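3-methyladenine DNA glycosylase (Helicobacter pylori, PDB 1PU6) probably excises 3-methyladenine from alkylated DNA as a helix-hairpin-helix glycosylase, the first step of base excision repair. Local coordinates at residues 38-41 against 47-50. Sequence-based numbering, arbitrary orientation.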
ATOM      1  N   VAL A  38       3.408   2.998   5.315  1.00 13.80           N
ATOM      2  CA  VAL A  38       3.428   4.163   6.176  1.00 14.67           C
ATOM      3  C   VAL A  38       4.468   5.173   5.690  1.00 14.91           C
ATOM      4  O   VAL A  38       4.166   6.384   5.611  1.00 16.05           O
ATOM      5  CB  VAL A  38       3.718   3.732   7.641  1.00 13.15           C
ATOM      6  CG1 VAL A  38       3.926   4.962   8.532  1.00 15.62           C
ATOM      7  CG2 VAL A  38       2.523   2.846   8.145  1.00 16.31           C
ATOM      8  N   LEU A  39       5.702   4.706   5.411  1.00 14.52           N
ATOM      9  CA  LEU A  39       6.807   5.602   5.035  1.00 14.95           C
ATOM     10  C   LEU A  39       6.653   6.283   3.712  1.00 16.39           C
ATOM     11  O   LEU A  39       7.285   7.353   3.500  1.00 18.83           O
ATOM     12  CB  LEU A  39       8.141   4.871   5.059  1.00 14.74           C
ATOM     13  CG  LEU A  39       8.611   4.349   6.424  1.00 13.93           C
ATOM     14  CD1 LEU A  39       9.905   3.511   6.199  1.00 17.12           C
ATOM     15  CD2 LEU A  39       8.902   5.562   7.286  1.00 16.27           C
ATOM     16  N   THR A  40       5.808   5.719   2.822  1.00 15.36           N
ATOM     17  CA  THR A  40       5.650   6.368   1.541  1.00 17.79           C
ATOM     18  C   THR A  40       4.742   7.615   1.530  1.00 17.38           C
ATOM     19  O   THR A  40       4.660   8.331   0.528  1.00 19.83           O
ATOM     20  CB  THR A  40       5.239   5.297   0.477  1.00 18.32           C
ATOM     21  OG1 THR A  40       5.490   5.821  -0.843  1.00 21.30           O
ATOM     22  CG2 THR A  40       3.769   4.993   0.554  1.00 17.19           C
ATOM     23  N   GLN A  41       4.034   7.870   2.621  1.00 18.96           N
ATOM     24  CA  GLN A  41       3.135   9.020   2.680  1.00 18.71           C
ATOM     25  C   GLN A  41       3.868  10.341   2.412  1.00 19.87           C
ATOM     26  O   GLN A  41       4.916  10.604   3.005  1.00 20.28           O
ATOM     27  CB  GLN A  41       2.381   9.014   4.030  1.00 18.62           C
ATOM     28  CG  GLN A  41       1.284  10.108   4.197  1.00 17.97           C
ATOM     29  CD  GLN A  41       0.466   9.887   5.481  1.00 18.62           C
ATOM     30  OE1 GLN A  41      -0.301   8.904   5.609  1.00 18.95           O
ATOM     31  NE2 GLN A  41       0.633  10.786   6.438  1.00 21.51           N
ATOM     32  N   ALA A  47      12.543   6.621  -2.310  1.00 24.64           N
ATOM     33  CA  ALA A  47      13.159   7.066  -1.057  1.00 21.98           C
ATOM     34  C   ALA A  47      12.877   6.056   0.037  1.00 21.19           C
ATOM     35  O   ALA A  47      13.705   5.838   0.946  1.00 20.24           O
ATOM     36  CB  ALA A  47      12.645   8.434  -0.661  1.00 21.61           C
ATOM     37  N   VAL A  48      11.671   5.478  -0.009  1.00 20.25           N
ATOM     38  CA  VAL A  48      11.297   4.465   0.993  1.00 19.49           C
ATOM     39  C   VAL A  48      12.274   3.281   0.923  1.00 19.16           C
ATOM     40  O   VAL A  48      12.670   2.721   1.977  1.00 18.92           O
ATOM     41  CB  VAL A  48       9.838   4.017   0.788  1.00 16.98           C
ATOM     42  CG1 VAL A  48       9.449   2.867   1.741  1.00 17.08           C
ATOM     43  CG2 VAL A  48       8.915   5.210   1.053  1.00 20.33           C
ATOM     44  N   LEU A  49      12.630   2.850  -0.304  1.00 21.25           N
ATOM     45  CA  LEU A  49      13.549   1.725  -0.406  1.00 21.66           C
ATOM     46  C   LEU A  49      14.876   1.974   0.304  1.00 22.26           C
ATOM     47  O   LEU A  49      15.434   1.039   0.910  1.00 22.17           O
ATOM     48  CB  LEU A  49      13.784   1.265  -1.859  1.00 22.29           C
ATOM     49  CG  LEU A  49      12.542   0.777  -2.602  1.00 25.95           C
ATOM     50  CD1 LEU A  49      12.875   0.712  -4.080  1.00 29.77           C
ATOM     51  CD2 LEU A  49      12.087  -0.611  -2.099  1.00 28.34           C
ATOM     52  N   LYS A  50      15.341   3.242   0.293  1.00 21.96           N
ATOM     53  CA  LYS A  50      16.569   3.617   1.026  1.00 21.78           C
ATOM     54  C   LYS A  50      16.419   3.517   2.556  1.00 21.36           C
ATOM     55  O   LYS A  50      17.333   3.055   3.247  1.00 21.56           O
ATOM     56  CB  LYS A  50      17.072   5.030   0.615  1.00 22.78           C
ATOM     57  CG  LYS A  50      17.486   5.201  -0.816  1.00 28.42           C
TER
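L39 and T40 pack against one valine, V48, where two successive helices of the HhH-GPD glycosylase fold meet. Helix 31-39 leads through a short loop into helix 45-57, which carries V48. The contact is small, 127 Å² over both sides, and made by van der Waals packing.

L39 faces V48 with the base of its side chain. Its CB lies 4.1 Å from V48 CG1. Its CG stands anti to its carbonyl carbon (chi1 -64°), and the side chain also packs on V84 and S87, and on L97 of helix 90-108. The L39 carbonyl O lies 3.6 Å from V48 CG2, but that is plain packing. This oxygen accepts a hydrogen bond from K93 NZ, which also bonds the O of Q41, so one lysine ties down two carbonyls of the turn.

T40 is the residue closest to V48 in backbone terms, with the CA atoms 6.0 Å apart. Its side chain runs across the valine at a slant, CB lying 3.7 Å from V48 CG2. The hydroxyl OG1 is a little farther from the same methyl, at 4.0 Å. A beta-mercaptoethanol molecule, probably from crystallisation, sits beside T40.

V48 points both methyls at the two residues. CG1 touches L39 CB. CG2 reaches L39 as well, and comes closest to T40, 3.5 Å from T40 CA.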